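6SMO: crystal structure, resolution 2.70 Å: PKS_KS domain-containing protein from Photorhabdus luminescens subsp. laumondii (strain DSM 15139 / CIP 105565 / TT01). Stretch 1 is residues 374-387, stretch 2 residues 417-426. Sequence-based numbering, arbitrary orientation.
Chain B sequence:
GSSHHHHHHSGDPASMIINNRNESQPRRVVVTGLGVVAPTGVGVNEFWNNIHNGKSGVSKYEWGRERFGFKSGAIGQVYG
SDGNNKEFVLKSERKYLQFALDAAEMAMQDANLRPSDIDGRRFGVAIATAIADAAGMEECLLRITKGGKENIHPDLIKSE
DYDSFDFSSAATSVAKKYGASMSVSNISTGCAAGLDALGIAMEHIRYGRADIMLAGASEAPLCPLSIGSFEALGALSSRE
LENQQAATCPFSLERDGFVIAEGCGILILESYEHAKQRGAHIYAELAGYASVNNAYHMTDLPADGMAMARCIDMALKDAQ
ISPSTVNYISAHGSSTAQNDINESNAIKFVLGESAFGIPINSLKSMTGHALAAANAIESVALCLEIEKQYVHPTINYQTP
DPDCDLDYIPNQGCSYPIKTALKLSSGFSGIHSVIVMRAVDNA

Stretch 1 374-387: ANAIESVALCLEIE
Stretch 2 417-426: PIKTALKLSS

Residues 374-387 form one continuous helical segment, part of a helix that extends beyond both ends. Its phi/psi values stay near -64/-43, and each backbone N from Glu-378 to Glu-387 donates to the O four residues earlier; Leu-382 N to Glu-378 O, for example, is 2.8 Å, and Leu-384 N to Val-380 O is 3.2 Å. Stretch 2 opens with a loop and becomes a strand from Thr-420 to Ser-426, which continues later in the chain. Pro-417 and Ile-418 are extended (-82/100 and -85/122). Lys-419 breaks the run at -95/-76, and the strand follows with phi from -94 to -143 and psi from 103 to 151.

The helix and strand axes run nearly antiparallel, at 170°, and approach to 9.6 Å. The register agrees with this direction: later helix residues pair with earlier residues of stretch 2. Asn-375 CA lies 6.5 Å from Ser-425 CA, Ser-379 CA lies 7.5 Å from Lys-423 CA, and Ile-386 CA lies 5.9 Å from Ile-418 CA. The strand alternates: the CA-to-CB bonds of Ala-421, Lys-423 and Ser-425 point toward the helix, and those of Thr-420, Leu-422, Leu-424 and Ser-426 point away. On the helix, Glu-378 and Leu-382 point toward the strand. Together the stretches bury 461 Å².

The apolar contacts gather around the later helix turns. Leu-382 (chi1 t, chi2 p) places CD1 3.8 Å from Ala-421 CB. Its CD2 lies 3.7 Å from Lys-423 CB, so the leucine meets the aliphatic base of the lysine. Ile-386 (m, t) places CD1 3.9 Å from Ala-421 CB and CG1 3.9 Å from Ile-418 CG2. The small Ala-421 side chain thus touches both helix residues. Ile-418 (m, t) also brings CD1 to 3.6 Å from Glu-385 O and 4.1 Å from Glu-385 CB.

The polar contacts gather at the other end. Asn-375 (chi1 m, chi2 -31°) starts sideways, but its end comes nearer the strand. Ser-425 (m) donates from OG to Asn-375 OD1 at 2.7 Å. Ser-379 (m) donates from OG to Asn-375 O at 3.0 Å within the helix, and its OG lies 4.1 Å from Lys-423 CG.

Lys-423 (t, p, t, p) has the largest area covered by the opposing stretch. Its CE lies 3.8 Å from Asn-375 O. Its NZ forms a salt bridge with Glu-378 OE1 at 3.3 Å; the hydrogen bond within this pair is weak. Glu-378 has chi1 m, chi2 t and chi3 40°. Lys-423 NZ also donates to Ser-425 OG at 3.1 Å. The serine hydroxyl therefore accepts from the lysine and donates to the asparagine, linking the two in a chain.

Water 1 joins the same group. It donates to Asn-375 OD1 at 2.7 Å and to Glu-378 OE1 at 2.9 Å, and accepts from Lys-423 NZ at 3.2 Å. This gives the buried charged pair a second, water-mediated connection.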

# COMPACT_ATOMS: atom_id res chain seq x y z
N ALA B 374 -3.96 -4.19 11.66
CA ALA B 374 -3.72 -3.69 13.03
C ALA B 374 -4.23 -2.25 13.16
O ALA B 374 -4.78 -1.94 14.21
CB ALA B 374 -2.26 -3.76 13.35
N ASN B 375 -4.05 -1.41 12.14
CA ASN B 375 -4.53 -0.01 12.20
C ASN B 375 -6.05 0.03 12.38
O ASN B 375 -6.51 0.78 13.23
CB ASN B 375 -4.21 0.76 10.93
CG ASN B 375 -2.74 0.77 10.60
OD1 ASN B 375 -1.91 0.74 11.50
ND2 ASN B 375 -2.41 0.82 9.33
N ALA B 376 -6.76 -0.78 11.61
CA ALA B 376 -8.24 -0.87 11.58
C ALA B 376 -8.76 -1.45 12.90
O ALA B 376 -9.72 -0.87 13.45
CB ALA B 376 -8.69 -1.70 10.40
N ILE B 377 -8.16 -2.54 13.37
CA ILE B 377 -8.56 -3.25 14.63
C ILE B 377 -8.38 -2.28 15.81
O ILE B 377 -9.28 -2.23 16.68
CB ILE B 377 -7.77 -4.56 14.82
CG1 ILE B 377 -8.07 -5.57 13.71
CG2 ILE B 377 -8.03 -5.16 16.20
CD1 ILE B 377 -7.01 -6.64 13.55
N GLU B 378 -7.26 -1.55 15.85
CA GLU B 378 -6.95 -0.52 16.88
C GLU B 378 -7.91 0.67 16.73
O GLU B 378 -8.25 1.27 17.76
CB GLU B 378 -5.50 -0.06 16.78
CG GLU B 378 -4.50 -1.08 17.29
CD GLU B 378 -3.06 -0.83 16.87
OE1 GLU B 378 -2.64 0.35 16.87
OE2 GLU B 378 -2.36 -1.81 16.54
N SER B 379 -8.30 1.00 15.50
CA SER B 379 -9.29 2.07 15.17
C SER B 379 -10.68 1.67 15.67
O SER B 379 -11.41 2.57 16.13
CB SER B 379 -9.30 2.38 13.69
OG SER B 379 -8.21 3.23 13.35
N VAL B 380 -11.04 0.38 15.58
CA VAL B 380 -12.31 -0.17 16.13
C VAL B 380 -12.25 -0.08 17.66
O VAL B 380 -13.24 0.38 18.26
CB VAL B 380 -12.56 -1.62 15.66
CG1 VAL B 380 -13.65 -2.31 16.47
CG2 VAL B 380 -12.89 -1.68 14.18
N ALA B 381 -11.13 -0.50 18.25
CA ALA B 381 -10.86 -0.47 19.71
C ALA B 381 -10.91 0.98 20.22
O ALA B 381 -11.47 1.21 21.30
CB ALA B 381 -9.53 -1.10 20.01
N LEU B 382 -10.33 1.91 19.45
CA LEU B 382 -10.27 3.36 19.76
C LEU B 382 -11.70 3.93 19.85
O LEU B 382 -11.96 4.72 20.79
CB LEU B 382 -9.46 4.08 18.67
CG LEU B 382 -9.44 5.60 18.74
CD1 LEU B 382 -9.02 6.09 20.11
CD2 LEU B 382 -8.52 6.18 17.67
N CYS B 383 -12.57 3.56 18.92
CA CYS B 383 -13.99 4.01 18.85
C CYS B 383 -14.75 3.51 20.08
O CYS B 383 -15.54 4.30 20.64
CB CYS B 383 -14.66 3.53 17.56
SG CYS B 383 -13.99 4.32 16.08
N LEU B 384 -14.52 2.26 20.49
CA LEU B 384 -15.14 1.63 21.69
C LEU B 384 -14.62 2.31 22.97
O LEU B 384 -15.42 2.48 23.91
CB LEU B 384 -14.82 0.13 21.70
CG LEU B 384 -15.50 -0.70 20.62
CD1 LEU B 384 -14.82 -2.05 20.46
CD2 LEU B 384 -16.98 -0.87 20.91
N GLU B 385 -13.33 2.68 23.00
CA GLU B 385 -12.67 3.34 24.15
C GLU B 385 -13.32 4.71 24.42
O GLU B 385 -13.61 5.00 25.59
CB GLU B 385 -11.17 3.51 23.90
CG GLU B 385 -10.36 2.26 24.21
CD GLU B 385 -8.88 2.39 23.90
OE1 GLU B 385 -8.55 2.68 22.73
OE2 GLU B 385 -8.06 2.20 24.82
N ILE B 386 -13.54 5.50 23.36
CA ILE B 386 -14.14 6.87 23.44
C ILE B 386 -15.61 6.74 23.87
O ILE B 386 -16.04 7.53 24.73
CB ILE B 386 -13.99 7.62 22.10
CG1 ILE B 386 -12.53 7.96 21.81
CG2 ILE B 386 -14.88 8.86 22.07
CD1 ILE B 386 -12.25 8.34 20.38
N GLU B 387 -16.34 5.78 23.29
CA GLU B 387 -17.77 5.49 23.60
C GLU B 387 -17.93 5.18 25.09
O GLU B 387 -18.78 5.83 25.73
CB GLU B 387 -18.28 4.32 22.76
CG GLU B 387 -19.41 4.69 21.82
CD GLU B 387 -20.80 4.62 22.44
OE1 GLU B 387 -21.51 5.65 22.41
OE2 GLU B 387 -21.16 3.55 22.95
N PRO B 417 -11.82 9.95 30.94
CA PRO B 417 -12.65 10.78 30.08
C PRO B 417 -11.85 11.31 28.88
O PRO B 417 -11.11 12.27 29.04
CB PRO B 417 -13.12 11.91 31.02
CG PRO B 417 -12.01 12.04 32.05
CD PRO B 417 -11.30 10.70 32.10
N ILE B 418 -12.01 10.66 27.72
CA ILE B 418 -11.28 11.00 26.46
C ILE B 418 -12.05 12.12 25.75
O ILE B 418 -13.24 11.93 25.46
CB ILE B 418 -11.13 9.75 25.55
CG1 ILE B 418 -10.48 8.58 26.29
CG2 ILE B 418 -10.37 10.10 24.28
CD1 ILE B 418 -10.75 7.23 25.66
N LYS B 419 -11.37 13.25 25.50
CA LYS B 419 -11.90 14.39 24.70
C LYS B 419 -11.43 14.23 23.25
O LYS B 419 -12.26 13.81 22.41
CB LYS B 419 -11.46 15.73 25.30
CG LYS B 419 -12.46 16.39 26.24
CD LYS B 419 -12.66 15.65 27.55
CE LYS B 419 -13.76 16.24 28.39
NZ LYS B 419 -13.91 15.52 29.68
N THR B 420 -10.16 14.53 22.98
CA THR B 420 -9.51 14.43 21.65
C THR B 420 -8.48 13.29 21.68
O THR B 420 -7.55 13.37 22.51
CB THR B 420 -8.86 15.76 21.25
OG1 THR B 420 -9.84 16.79 21.36
CG2 THR B 420 -8.30 15.75 19.84
N ALA B 421 -8.65 12.29 20.82
CA ALA B 421 -7.79 11.08 20.74
C ALA B 421 -6.92 11.14 19.48
O ALA B 421 -7.42 11.58 18.43
CB ALA B 421 -8.66 9.84 20.74
N LEU B 422 -5.65 10.73 19.61
CA LEU B 422 -4.69 10.54 18.49
C LEU B 422 -4.52 9.05 18.22
O LEU B 422 -4.67 8.25 19.17
CB LEU B 422 -3.35 11.19 18.86
CG LEU B 422 -3.07 12.55 18.24
CD1 LEU B 422 -4.21 13.53 18.49
CD2 LEU B 422 -1.76 13.12 18.77
N LYS B 423 -4.23 8.69 16.97
CA LYS B 423 -4.03 7.29 16.50
C LYS B 423 -2.84 7.26 15.54
O LYS B 423 -3.01 7.68 14.38
CB LYS B 423 -5.31 6.77 15.85
CG LYS B 423 -5.19 5.43 15.13
CD LYS B 423 -4.96 4.26 16.07
CE LYS B 423 -4.37 3.05 15.37
NZ LYS B 423 -2.91 3.20 15.17
N LEU B 424 -1.68 6.79 16.02
CA LEU B 424 -0.40 6.77 15.27
C LEU B 424 -0.24 5.41 14.58
O LEU B 424 -0.47 4.38 15.25
CB LEU B 424 0.76 7.04 16.25
CG LEU B 424 0.97 8.49 16.67
CD1 LEU B 424 -0.35 9.18 17.03
CD2 LEU B 424 1.94 8.58 17.83
N SER B 425 0.13 5.41 13.30
CA SER B 425 0.44 4.19 12.50
C SER B 425 1.75 4.41 11.72
O SER B 425 2.02 5.55 11.32
CB SER B 425 -0.69 3.83 11.58
OG SER B 425 -1.79 3.32 12.31
N SER B 426 2.51 3.33 11.52
CA SER B 426 3.81 3.30 10.81
C SER B 426 3.92 2.00 10.01
O SER B 426 3.41 0.97 10.48
CB SER B 426 4.96 3.44 11.78
OG SER B 426 4.97 4.74 12.36
O HOH W 1 -1.42 0.52 14.19